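Local coordinates for protein excinuclease ABC, subunit A. (Deinococcus radiodurans, PDB 2VF7) that binds DNA, zinc and adenine nucleotides as an ABC-type ATPase of the UvrA family and probably helps recognise damage for excision repair, at residues 287-290 against 296-299; 119-124 against 141-146; 125-130 against 347-352; 302-307 against 325-330; 159-164 against 264-269. The protein carries 1 engineered substitution. All coordinates share one frame; numbering follows the deposited sequence.

Contact 1: residues 287-290 against 296-299. With ZN (zinc ion), chain F.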
# COMPACT_ATOMS: atom_id res chain seq x y z
N CYS A 287 -16.70 7.89 -31.55
CA CYS A 287 -17.55 6.70 -31.44
C CYS A 287 -18.94 7.00 -32.00
O CYS A 287 -19.49 8.04 -31.69
CB CYS A 287 -17.68 6.31 -29.98
SG CYS A 287 -18.64 4.86 -29.69
N PRO A 288 -19.48 6.10 -32.85
CA PRO A 288 -20.82 6.28 -33.44
C PRO A 288 -22.00 5.68 -32.65
O PRO A 288 -23.14 6.07 -32.87
CB PRO A 288 -20.70 5.63 -34.82
CG PRO A 288 -19.48 4.71 -34.73
CD PRO A 288 -18.84 4.88 -33.38
N LEU A 289 -21.72 4.73 -31.74
CA LEU A 289 -22.76 4.18 -30.85
C LEU A 289 -23.07 5.11 -29.65
O LEU A 289 -24.14 5.05 -29.07
CB LEU A 289 -22.38 2.76 -30.38
CG LEU A 289 -23.42 1.96 -29.58
CD1 LEU A 289 -24.52 1.38 -30.47
CD2 LEU A 289 -22.76 0.85 -28.76
N CYS A 290 -22.10 5.94 -29.28
CA CYS A 290 -22.28 6.96 -28.25
C CYS A 290 -21.56 8.25 -28.69
O CYS A 290 -20.38 8.47 -28.38
CB CYS A 290 -21.78 6.46 -26.89
SG CYS A 290 -20.06 5.83 -26.86
N ARG A 296 -23.26 2.48 -22.78
CA ARG A 296 -24.34 1.75 -23.44
C ARG A 296 -25.53 2.67 -23.66
O ARG A 296 -25.80 3.55 -22.84
CB ARG A 296 -24.74 0.49 -22.66
CG ARG A 296 -24.04 -0.78 -23.17
CD ARG A 296 -24.49 -2.07 -22.46
NE ARG A 296 -23.53 -3.16 -22.63
CZ ARG A 296 -22.39 -3.27 -21.95
NH1 ARG A 296 -22.06 -2.36 -21.06
NH2 ARG A 296 -21.57 -4.29 -22.17
N GLN A 297 -26.23 2.49 -24.79
CA GLN A 297 -27.30 3.40 -25.17
C GLN A 297 -28.57 3.12 -24.37
O GLN A 297 -29.58 3.81 -24.53
CB GLN A 297 -27.56 3.33 -26.68
CG GLN A 297 -28.19 4.60 -27.29
CD GLN A 297 -27.91 4.74 -28.78
OE1 GLN A 297 -26.77 4.55 -29.23
NE2 GLN A 297 -28.94 5.08 -29.55
N GLU A 298 -28.50 2.12 -23.51
CA GLU A 298 -29.60 1.75 -22.63
C GLU A 298 -29.53 2.49 -21.28
O GLU A 298 -30.56 2.84 -20.70
CB GLU A 298 -29.70 0.22 -22.47
CG GLU A 298 -28.38 -0.51 -22.21
CD GLU A 298 -28.36 -1.24 -20.87
OE1 GLU A 298 -29.42 -1.33 -20.22
OE2 GLU A 298 -27.27 -1.73 -20.48
N ALA A 299 -28.31 2.72 -20.81
CA ALA A 299 -28.08 3.60 -19.66
C ALA A 299 -28.32 5.07 -20.03
O ALA A 299 -28.59 5.90 -19.17
CB ALA A 299 -26.67 3.41 -19.11
ZN ZN F . -18.79 4.48 -27.64
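This is a small surface contact between a zinc-binding turn and the loop that follows it. Leu289 and Gln297 carry it. Both segments lie in the long loop between strand 283-286 and helix 309-314. Residues 287-290 supply one Cys-x-x-Cys pair of a four-cysteine zinc site. Cys287 SG binds the zinc ion at 2.1 Å, and Cys290 SG binds it at 2.0 Å. Cys151 and Cys154 complete the site. Cys287 has SG turned opposite to its backbone N (chi1 -178°), while Cys290 has SG between its backbone N and carbonyl carbon (chi1 53°). These two settings bring both sulfurs onto the same ion. A weak hydrogen bond from Cys290 N to Cys287 SG, 3.6 Å, spans the turn.

Residues 296-299 pass beside this turn. The extended side chain of Gln297 reaches the carbonyl of Leu289 with its amide end. The side chain of Leu289 runs obliquely to that of Gln297 and also packs on Cys151, another ligand of the zinc ion. Arg296 ties the second segment down through a hydrogen bond from NH1 to Pro147 O. The chemistry implies that the two metal bonds probably do more to fix the 287-290 turn than the slight touch of Leu289 and Gln297.

Contact 2: residues 119-124 against 141-146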
# COMPACT_ATOMS: atom_id res chain seq x y z
N LEU A 119 -23.04 8.92 -6.22
CA LEU A 119 -24.35 9.05 -5.61
C LEU A 119 -25.44 9.29 -6.65
O LEU A 119 -26.59 8.84 -6.47
CB LEU A 119 -24.34 10.15 -4.54
CG LEU A 119 -23.32 10.08 -3.39
CD1 LEU A 119 -23.54 11.25 -2.45
CD2 LEU A 119 -23.34 8.75 -2.62
N LEU A 120 -25.08 9.97 -7.74
CA LEU A 120 -26.03 10.19 -8.82
C LEU A 120 -26.10 9.03 -9.83
O LEU A 120 -26.94 9.04 -10.72
CB LEU A 120 -25.85 11.57 -9.49
CG LEU A 120 -24.72 11.97 -10.44
CD1 LEU A 120 -24.97 11.48 -11.87
CD2 LEU A 120 -24.56 13.48 -10.43
N ARG A 121 -25.23 8.04 -9.69
CA ARG A 121 -25.40 6.77 -10.43
C ARG A 121 -26.50 5.95 -9.76
O ARG A 121 -27.29 5.27 -10.43
CB ARG A 121 -24.11 5.95 -10.49
CG ARG A 121 -23.02 6.54 -11.35
CD ARG A 121 -21.79 5.64 -11.36
NE ARG A 121 -20.59 6.39 -11.71
CZ ARG A 121 -19.49 6.46 -10.97
NH1 ARG A 121 -19.41 5.78 -9.83
NH2 ARG A 121 -18.47 7.19 -11.38
N MET A 122 -26.53 6.02 -8.43
CA MET A 122 -27.56 5.39 -7.62
C MET A 122 -28.89 6.12 -7.73
O MET A 122 -29.94 5.52 -7.50
CB MET A 122 -27.13 5.34 -6.16
CG MET A 122 -25.88 4.54 -5.88
SD MET A 122 -25.43 4.83 -4.17
CE MET A 122 -23.73 4.28 -4.13
N LEU A 123 -28.85 7.41 -8.05
CA LEU A 123 -30.07 8.20 -8.27
C LEU A 123 -30.72 7.89 -9.61
O LEU A 123 -31.95 7.91 -9.73
CB LEU A 123 -29.77 9.70 -8.16
CG LEU A 123 -30.90 10.71 -8.40
CD1 LEU A 123 -30.79 11.89 -7.45
CD2 LEU A 123 -30.91 11.20 -9.84
N TYR A 124 -29.90 7.62 -10.62
CA TYR A 124 -30.38 7.23 -11.94
C TYR A 124 -30.81 5.77 -11.94
O TYR A 124 -31.71 5.38 -12.69
CB TYR A 124 -29.30 7.49 -13.00
CG TYR A 124 -29.33 8.89 -13.59
CD1 TYR A 124 -28.82 9.99 -12.88
CD2 TYR A 124 -29.87 9.11 -14.86
CE1 TYR A 124 -28.85 11.28 -13.43
CE2 TYR A 124 -29.90 10.39 -15.41
CZ TYR A 124 -29.39 11.46 -14.70
OH TYR A 124 -29.42 12.72 -15.26
N GLY A 141 -23.50 0.28 -13.85
CA GLY A 141 -23.66 0.42 -15.30
C GLY A 141 -23.99 1.81 -15.79
O GLY A 141 -24.47 1.98 -16.92
N PHE A 142 -23.74 2.81 -14.95
CA PHE A 142 -23.80 4.22 -15.32
C PHE A 142 -22.39 4.83 -15.31
O PHE A 142 -22.23 6.06 -15.28
CB PHE A 142 -24.74 4.99 -14.37
CG PHE A 142 -26.20 4.77 -14.65
CD1 PHE A 142 -26.88 3.72 -14.05
CD2 PHE A 142 -26.89 5.62 -15.50
CE1 PHE A 142 -28.23 3.52 -14.31
CE2 PHE A 142 -28.24 5.43 -15.77
CZ PHE A 142 -28.91 4.37 -15.17
N SER A 143 -21.38 3.96 -15.33
CA SER A 143 -19.97 4.36 -15.32
C SER A 143 -19.25 3.80 -16.54
O SER A 143 -19.39 2.62 -16.84
CB SER A 143 -19.30 3.89 -14.03
OG SER A 143 -17.96 4.35 -13.96
N PRO A 144 -18.47 4.64 -17.24
CA PRO A 144 -17.68 4.20 -18.40
C PRO A 144 -16.49 3.29 -18.07
O PRO A 144 -15.86 2.76 -18.98
CB PRO A 144 -17.18 5.52 -19.00
CG PRO A 144 -18.03 6.60 -18.37
CD PRO A 144 -18.33 6.09 -17.01
N ASN A 145 -16.18 3.12 -16.79
CA ASN A 145 -15.01 2.35 -16.36
C ASN A 145 -15.31 0.86 -16.06
O ASN A 145 -14.39 0.06 -15.86
CB ASN A 145 -14.35 3.01 -15.14
CG ASN A 145 -14.23 4.52 -15.30
OD1 ASN A 145 -13.56 5.02 -16.21
ND2 ASN A 145 -14.87 5.26 -14.40
N THR A 146 -16.59 0.52 -16.03
CA THR A 146 -17.05 -0.85 -15.77
C THR A 146 -17.54 -1.50 -17.06
O THR A 146 -18.07 -0.81 -17.94
CB THR A 146 -18.19 -0.86 -14.73
OG1 THR A 146 -19.25 -0.01 -15.18
CG2 THR A 146 -17.71 -0.39 -13.37
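Phe142 packs against Arg121 and Tyr124, joining helix 116-127 to the loop that leads on to the zinc site. The helix probably belongs to the helical signature region of the first ATPase half, as in other UvrA proteins. The loop has no regular structure here, but a type I beta turn runs from Ser143 to Thr146.

The tight side is buried and aromatic. Tyr124 CB sits over one face of the Phe142 ring, 3.9 Å from its centroid, as a CH-pi contact. The two rings are oblique, with planes 52° apart. The Tyr124 ring leads away from Phe142, and its OH is hydrogen-bonded to Leu307 O. Ile309 of helix 309-314 touches both aromatic side chains. Phe142 has CG opposite its own carbonyl carbon (chi1 -77°), which lays a ring face under Tyr124 CB.

The other side is looser in kind: Arg121 is partly exposed. It runs extended past Phe142 in the opposite direction, and Arg121 CG rests 3.8 Å from Phe142 CB. Its guanidinium then passes over the buried Ser143. Contact there is by van der Waals packing. Asn145 lies at the exposed end of the loop, where its ND2 makes a weak bond of 3.3 Å to Ser143 OG. Beneath the guanidinium, Ser143 CB lies over one face, 3.6 Å from Arg121 NE.

Contact 3: residues 125-130 against 347-352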
# COMPACT_ATOMS: atom_id res chain seq x y z
N SER A 125 -30.16 4.97 -11.09
CA SER A 125 -30.45 3.55 -10.95
C SER A 125 -31.76 3.25 -10.22
O SER A 125 -32.39 2.22 -10.46
CB SER A 125 -29.29 2.85 -10.22
OG SER A 125 -29.47 1.44 -10.22
N ARG A 126 -32.18 4.17 -9.34
CA ARG A 126 -33.35 3.94 -8.48
C ARG A 126 -34.53 4.89 -8.69
O ARG A 126 -35.68 4.50 -8.47
CB ARG A 126 -32.94 3.97 -7.00
CG ARG A 126 -31.96 2.88 -6.59
CD ARG A 126 -31.41 3.14 -5.18
NE ARG A 126 -30.09 2.55 -4.97
CZ ARG A 126 -29.43 2.56 -3.81
NH1 ARG A 126 -29.96 3.14 -2.73
NH2 ARG A 126 -28.24 2.00 -3.71
N ALA A 127 -34.26 6.13 -9.12
CA ALA A 127 -35.30 7.17 -9.16
C ALA A 127 -35.41 7.95 -10.49
O ALA A 127 -36.11 8.96 -10.55
CB ALA A 127 -35.12 8.13 -7.99
N GLY A 128 -34.74 7.46 -11.53
CA GLY A 128 -34.73 8.12 -12.84
C GLY A 128 -35.81 7.64 -13.80
O GLY A 128 -36.41 6.57 -13.61
N ASP A 129 -36.04 8.43 -14.85
CA ASP A 129 -37.12 8.19 -15.80
C ASP A 129 -36.74 7.29 -16.98
O ASP A 129 -36.26 7.75 -18.02
CB ASP A 129 -37.72 9.52 -16.29
CG ASP A 129 -38.32 10.34 -15.14
OD1 ASP A 129 -39.50 10.07 -14.77
OD2 ASP A 129 -37.60 11.24 -14.61
N TYR A 130 -36.97 5.99 -16.79
CA TYR A 130 -36.80 4.97 -17.83
C TYR A 130 -37.82 5.11 -18.98
O TYR A 130 -38.93 5.64 -18.77
CB TYR A 130 -36.98 3.58 -17.20
CG TYR A 130 -35.84 3.12 -16.33
CD1 TYR A 130 -35.55 3.76 -15.12
CD2 TYR A 130 -35.07 2.02 -16.70
CE1 TYR A 130 -34.50 3.33 -14.31
CE2 TYR A 130 -34.01 1.57 -15.90
CZ TYR A 130 -33.74 2.23 -14.71
OH TYR A 130 -32.70 1.79 -13.92
N ILE A 347 -40.02 7.11 -2.00
CA ILE A 347 -39.42 7.01 -0.66
C ILE A 347 -37.88 6.97 -0.72
O ILE A 347 -37.20 7.29 0.27
CB ILE A 347 -39.94 5.76 0.15
CG1 ILE A 347 -41.43 5.49 -0.12
CG2 ILE A 347 -39.65 5.92 1.65
CD1 ILE A 347 -42.41 6.30 0.74
N ALA A 348 -37.34 6.58 -1.88
CA ALA A 348 -35.89 6.55 -2.09
C ALA A 348 -35.40 7.83 -2.77
O ALA A 348 -34.30 8.30 -2.48
CB ALA A 348 -35.49 5.32 -2.91
N LEU A 349 -36.22 8.39 -3.66
CA LEU A 349 -35.91 9.64 -4.36
C LEU A 349 -35.86 10.83 -3.40
O LEU A 349 -35.07 11.76 -3.60
CB LEU A 349 -36.93 9.89 -5.48
CG LEU A 349 -36.93 11.25 -6.21
CD1 LEU A 349 -37.10 11.08 -7.72
CD2 LEU A 349 -38.01 12.18 -5.63
N GLN A 350 -36.70 10.79 -2.37
CA GLN A 350 -36.75 11.87 -1.39
C GLN A 350 -35.46 11.91 -0.57
O GLN A 350 -34.86 12.98 -0.40
CB GLN A 350 -37.97 11.73 -0.46
CG GLN A 350 -38.36 13.03 0.29
CD GLN A 350 -37.43 13.38 1.49
OE1 GLN A 350 -36.94 12.44 2.19
NE2 GLN A 350 -37.17 14.68 1.67
N ARG A 351 -35.03 10.72 -0.09
CA ARG A 351 -33.90 10.64 0.84
C ARG A 351 -32.55 10.90 0.15
O ARG A 351 -31.57 11.24 0.81
CB ARG A 351 -33.88 9.31 1.60
CG ARG A 351 -33.40 8.10 0.81
CD ARG A 351 -32.69 7.10 1.73
NE ARG A 351 -31.71 6.29 1.00
CZ ARG A 351 -30.47 6.69 0.69
NH1 ARG A 351 -30.03 7.90 1.04
NH2 ARG A 351 -29.65 5.87 0.03
N MET A 352 -32.53 10.75 -1.17
CA MET A 352 -31.31 10.91 -1.96
C MET A 352 -31.11 12.34 -2.44
O MET A 352 -30.03 12.90 -2.29
CB MET A 352 -31.31 9.94 -3.15
CG MET A 352 -31.42 8.48 -2.75
SD MET A 352 -31.46 7.35 -4.16
CE MET A 352 -29.80 6.69 -4.04
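The guanidinium of Arg126 has the methyl CE of Met352 over one face, with Arg126 NH1 to Met352 CE at 3.8 Å. The guanidinium of Arg351 meets it obliquely, with the planes 67° apart. Arg126 NH1 and Arg351 NH2 are 3.9 Å from each other. Two like charges are thus close, but both arginines are exposed, and solvent probably screens them. A third flat group, the Tyr130 ring, has Gly128 O at its edge, in its plane.

Arg126 is extended from CG to NE and crosses Met352 at about a right angle. Met352 bends at its last torsion (chi3 105°), which carries CE toward the arginine.

The apolar part lies deeper. Ala127 CB points at the other helix and meets Leu349 CB and Leu349 CD1, each at 3.6 Å. The small methyl lets the backbones come close: the CA atoms of Ala127 and Leu349 are 5.4 Å apart. Beyond the weakly bonded end of the helix, Asp129 is hydrogen-bonded to Thr303, backbone to backbone.

This is the packing of two helix segments, the C-terminal end of 116-127 on the start of 345-365, probably in the helical signature region of the first ATPase half.

Contact 4: residues 302-307 against 325-330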
# COMPACT_ATOMS: atom_id res chain seq x y z
N VAL A 302 -32.19 6.34 -19.81
CA VAL A 302 -32.63 6.73 -18.47
C VAL A 302 -32.30 8.19 -18.19
O VAL A 302 -31.13 8.57 -18.14
CB VAL A 302 -31.99 5.83 -17.38
CG1 VAL A 302 -32.63 6.09 -16.01
CG2 VAL A 302 -32.09 4.35 -17.76
N THR A 303 -33.33 9.01 -18.00
CA THR A 303 -33.18 10.46 -17.93
C THR A 303 -33.40 11.02 -16.50
O THR A 303 -33.71 10.26 -15.58
CB THR A 303 -34.11 11.14 -18.99
OG1 THR A 303 -33.55 12.39 -19.42
CG2 THR A 303 -35.54 11.37 -18.45
N PHE A 304 -33.20 12.32 -16.33
CA PHE A 304 -33.61 13.06 -15.13
C PHE A 304 -33.67 14.56 -15.43
O PHE A 304 -32.72 15.12 -15.97
CB PHE A 304 -32.68 12.78 -13.94
CG PHE A 304 -33.16 13.39 -12.64
CD1 PHE A 304 -33.96 12.66 -11.77
CD2 PHE A 304 -32.79 14.69 -12.28
CE1 PHE A 304 -34.39 13.21 -10.56
CE2 PHE A 304 -33.22 15.25 -11.08
CZ PHE A 304 -34.02 14.51 -10.22
N ALA A 305 -34.78 15.19 -15.06
CA ALA A 305 -35.09 16.59 -15.41
C ALA A 305 -34.97 16.88 -16.92
O ALA A 305 -34.88 18.04 -17.34
CB ALA A 305 -34.24 17.57 -14.59
N GLY A 306 -34.99 15.81 -17.72
CA GLY A 306 -34.82 15.90 -19.17
C GLY A 306 -33.44 15.52 -19.67
O GLY A 306 -33.16 15.63 -20.86
N LEU A 307 -32.58 15.06 -18.75
CA LEU A 307 -31.16 14.83 -19.03
C LEU A 307 -30.66 13.46 -18.60
O LEU A 307 -30.98 12.99 -17.51
CB LEU A 307 -30.30 15.90 -18.34
CG LEU A 307 -30.72 17.37 -18.42
CD1 LEU A 307 -30.16 18.11 -17.23
CD2 LEU A 307 -30.27 18.02 -19.72
N ARG A 325 -33.19 20.21 -5.59
CA ARG A 325 -33.87 20.51 -4.30
C ARG A 325 -35.42 20.51 -4.27
O ARG A 325 -35.99 20.23 -3.21
CB ARG A 325 -33.28 21.74 -3.60
CG ARG A 325 -33.74 23.10 -4.11
CD ARG A 325 -33.62 24.16 -3.02
NE ARG A 325 -32.24 24.33 -2.55
CZ ARG A 325 -31.41 25.28 -2.97
NH1 ARG A 325 -31.81 26.18 -3.87
NH2 ARG A 325 -30.18 25.35 -2.48
N PRO A 326 -36.10 20.81 -5.40
CA PRO A 326 -37.54 20.60 -5.42
C PRO A 326 -37.94 19.15 -5.13
O PRO A 326 -39.01 18.90 -4.60
CB PRO A 326 -37.93 20.98 -6.86
CG PRO A 326 -36.67 20.90 -7.63
CD PRO A 326 -35.63 21.37 -6.68
N TYR A 327 -37.07 18.20 -5.49
CA TYR A 327 -37.30 16.79 -5.19
C TYR A 327 -37.02 16.49 -3.71
O TYR A 327 -37.63 15.59 -3.13
CB TYR A 327 -36.43 15.91 -6.09
CG TYR A 327 -36.86 15.91 -7.55
CD1 TYR A 327 -36.68 17.04 -8.35
CD2 TYR A 327 -37.44 14.78 -8.12
CE1 TYR A 327 -37.08 17.04 -9.69
CE2 TYR A 327 -37.85 14.77 -9.46
CZ TYR A 327 -37.66 15.90 -10.23
OH TYR A 327 -38.05 15.89 -11.56
N ALA A 328 -36.10 17.26 -3.13
CA ALA A 328 -35.73 17.13 -1.72
C ALA A 328 -36.79 17.73 -0.79
O ALA A 328 -37.10 17.16 0.27
CB ALA A 328 -34.38 17.79 -1.47
N GLU A 329 -37.34 18.88 -1.19
CA GLU A 329 -38.34 19.60 -0.41
C GLU A 329 -39.77 19.16 -0.74
O GLU A 329 -40.75 19.78 -0.30
CB GLU A 329 -38.17 21.12 -0.60
CG GLU A 329 -36.79 21.67 -0.22
CD GLU A 329 -36.64 23.17 -0.48
OE1 GLU A 329 -37.31 23.69 -1.42
OE2 GLU A 329 -35.86 23.82 0.25
N GLU A 330 -39.88 18.07 -1.50
CA GLU A 330 -41.16 17.45 -1.86
C GLU A 330 -42.09 18.40 -2.64
O GLU A 330 -43.28 18.50 -2.34
CB GLU A 330 -41.85 16.86 -0.62
CG GLU A 330 -40.95 15.82 0.19
CD GLU A 330 -41.61 15.64 1.65
OE1 GLU A 330 -40.70 15.38 2.56
OE2 GLU A 330 -43.01 15.63 1.82
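Phe304 starts a type I' beta turn that ends at Leu307, and Tyr327 faces it from the last turn of helix 317-328. The beta turn is closed by a reciprocal pair of backbone bonds, with Phe304 N bonded to Leu307 O at 2.6 Å and Leu307 N bonded to Phe304 O at 2.8 Å. Ala305 and Gly306 occupy its corners with positive phi. The backbone angles of Gly306 (phi 102°) call for glycine. The helix is weakly bonded here and kinked at Pro326 and Tyr327, but Glu329 N still bonds to Arg325 O at 2.8 Å.

The side chains come from opposite directions and meet as one oblique aromatic pair. The ring centroids of Phe304 and Tyr327 are 4.9 Å apart and the two ring planes are inclined at 43°. Phe304 holds CG opposite its backbone N (chi1 -173°), which sends its ring out toward the helix. Leu123 and Tyr124 of helix 116-127 also touch Phe304. Tyr327 packs further on Leu349 and Ala353 of helix 345-365, so the pair joins the turn to several helices. Phe304 CZ stands above the centre of one face of the Tyr327 ring, 3.9 Å from Tyr327 CZ.

Contact 5: residues 159-164 against 264-269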
# COMPACT_ATOMS: atom_id res chain seq x y z
N ARG A 159 -14.17 7.71 -28.18
CA ARG A 159 -13.50 7.81 -29.48
C ARG A 159 -13.10 6.42 -29.99
O ARG A 159 -12.74 5.53 -29.21
CB ARG A 159 -12.22 8.68 -29.38
CG ARG A 159 -12.39 10.09 -28.84
CD ARG A 159 -12.88 11.07 -29.90
NE ARG A 159 -11.83 11.43 -30.84
CZ ARG A 159 -11.97 12.32 -31.83
NH1 ARG A 159 -13.11 12.95 -32.00
NH2 ARG A 159 -10.95 12.58 -32.63
N VAL A 160 -13.15 6.26 -31.31
CA VAL A 160 -12.79 5.00 -31.98
C VAL A 160 -11.46 5.15 -32.73
O VAL A 160 -11.31 6.08 -33.53
CB VAL A 160 -13.95 4.52 -32.90
CG1 VAL A 160 -13.45 3.66 -34.05
CG2 VAL A 160 -15.00 3.78 -32.08
N TYR A 161 -10.53 4.23 -32.48
CA TYR A 161 -9.14 4.35 -32.95
C TYR A 161 -8.70 3.30 -33.99
O TYR A 161 -8.75 2.10 -33.75
CB TYR A 161 -8.16 4.35 -31.76
CG TYR A 161 -8.27 5.57 -30.87
CD1 TYR A 161 -9.00 5.52 -29.68
CD2 TYR A 161 -7.64 6.77 -31.21
CE1 TYR A 161 -9.11 6.64 -28.86
CE2 TYR A 161 -7.75 7.89 -30.40
CZ TYR A 161 -8.49 7.82 -29.23
OH TYR A 161 -8.60 8.93 -28.43
N THR A 162 -8.26 3.78 -35.15
CA THR A 162 -7.79 2.90 -36.21
C THR A 162 -6.36 3.17 -36.63
O THR A 162 -5.70 4.09 -36.14
CB THR A 162 -8.71 2.90 -37.45
OG1 THR A 162 -9.25 4.20 -37.67
CG2 THR A 162 -9.86 1.91 -37.28
N VAL A 163 -5.89 2.35 -37.56
CA VAL A 163 -4.53 2.40 -38.03
C VAL A 163 -4.55 1.97 -39.50
O VAL A 163 -5.31 1.08 -39.89
CB VAL A 163 -3.63 1.54 -37.12
CG1 VAL A 163 -3.46 0.13 -37.66
CG2 VAL A 163 -2.32 2.21 -36.92
N THR A 164 -3.75 2.64 -40.33
CA THR A 164 -3.73 2.35 -41.77
C THR A 164 -2.30 2.20 -42.24
O THR A 164 -1.37 2.47 -41.49
CB THR A 164 -4.40 3.46 -42.59
OG1 THR A 164 -3.86 4.72 -42.21
CG2 THR A 164 -5.90 3.46 -42.40
N HIS A 264 -1.46 -1.83 -28.47
CA HIS A 264 -1.06 -2.29 -27.15
C HIS A 264 -0.30 -1.18 -26.43
O HIS A 264 -0.49 -0.97 -25.24
CB HIS A 264 -0.18 -3.56 -27.22
CG HIS A 264 0.14 -4.16 -25.87
ND1 HIS A 264 1.00 -3.56 -24.97
CD2 HIS A 264 -0.30 -5.30 -25.28
CE1 HIS A 264 1.08 -4.31 -23.88
NE2 HIS A 264 0.31 -5.36 -24.04
N THR A 265 0.56 -0.48 -27.15
CA THR A 265 1.30 0.61 -26.54
C THR A 265 0.35 1.72 -26.10
O THR A 265 0.47 2.23 -24.99
CB THR A 265 2.42 1.15 -27.45
OG1 THR A 265 3.24 0.06 -27.87
CG2 THR A 265 3.30 2.14 -26.69
N PHE A 266 -0.61 2.06 -26.95
CA PHE A 266 -1.60 3.09 -26.61
C PHE A 266 -2.38 2.75 -25.33
O PHE A 266 -2.62 3.62 -24.50
CB PHE A 266 -2.58 3.32 -27.77
CG PHE A 266 -3.62 4.40 -27.50
CD1 PHE A 266 -3.32 5.75 -27.71
CD2 PHE A 266 -4.89 4.06 -27.06
CE1 PHE A 266 -4.27 6.75 -27.48
CE2 PHE A 266 -5.85 5.06 -26.82
CZ PHE A 266 -5.53 6.41 -27.04
N ALA A 267 -2.78 1.49 -25.19
CA ALA A 267 -3.77 1.12 -24.21
C ALA A 267 -3.20 0.92 -22.82
O ALA A 267 -3.95 0.92 -21.83
CB ALA A 267 -4.50 -0.15 -24.66
N ASN A 268 -1.87 0.78 -22.75
CA ASN A 268 -1.21 0.10 -21.63
C ASN A 268 -0.03 0.80 -21.00
O ASN A 268 0.33 0.50 -19.87
CB ASN A 268 -0.77 -1.31 -22.04
CG ASN A 268 -1.94 -2.27 -22.21
OD1 ASN A 268 -2.56 -2.69 -21.23
ND2 ASN A 268 -2.26 -2.61 -23.46
N THR A 269 0.61 1.71 -21.73
CA THR A 269 1.81 2.36 -21.18
C THR A 269 1.47 3.39 -20.13
O THR A 269 0.36 3.94 -20.09
CB THR A 269 2.67 3.06 -22.24
OG1 THR A 269 1.81 3.74 -23.16
CG2 THR A 269 3.55 2.05 -22.96
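Thr265 O takes two bonds from Thr269 at the end of helix 258-268, the helix that brings Phe266 against Tyr161. Thr269 OG1 gives its proton to Thr265 O at 2.7 Å, and Thr269 N bonds weakly to Thr265 O at 3.3 Å. The hydroxyl donor is tilted from the carbonyl plane of Thr265. One residue back, Asn268 ND2 bonds to His264 O at 3.0 Å, in the carbonyl plane and on a lone pair, with an N-H...O angle of 158°. The same nitrogen also lies over the centre of one face of the His264 ring. The backbone bonding here is weak, so these side chains probably supplement it.

The contact itself is between two rings. Phe266 CZ lies over one face of the Tyr161 ring, offset toward the rim, and comes within 3.9 Å of Tyr161 CZ. The centroids of the Tyr161 and Phe266 rings are 4.9 Å apart and their planes are at 45°, an oblique pair. The Phe266 side chain crosses Tyr161 at about a right angle. Lys275 makes a cation-pi contact with Phe266, and Val278 packs on it.

Tyr161 stands on strand 159-162, which pairs antiparallel with strand 283-286. This two-stranded sheet joins the two ends of the inserted chain that holds helix 258-268. Residues 264-269 lie within the UvrA DNA-binding domain. Helix and strand are thus linked here by a small, apolar touch of two rings, with no polar bond between the two segments.

Contacts 2, 3 and 4 form one continuous cluster. Contacts 3 and 4 have centres about 9 Å apart, joined by a probable hydrogen bond from Gln350 NE2 to Ala328 O (2.9 Å). Contacts 2 and 3 share helix 116-127. Contact 1 carries half of the zinc site and touches contact 2 through Ala299, which packs on Gly141 and Phe142. Cys287 and Pro288 also pack on Val160 of contact 5. The zinc site thus sits between the helical cluster and the DNA-binding insertion. Contact 5 is remote from contact 3, with nearest atoms about 24 Å apart, while its Tyr161 side chain is about 10 Å from the zinc ion.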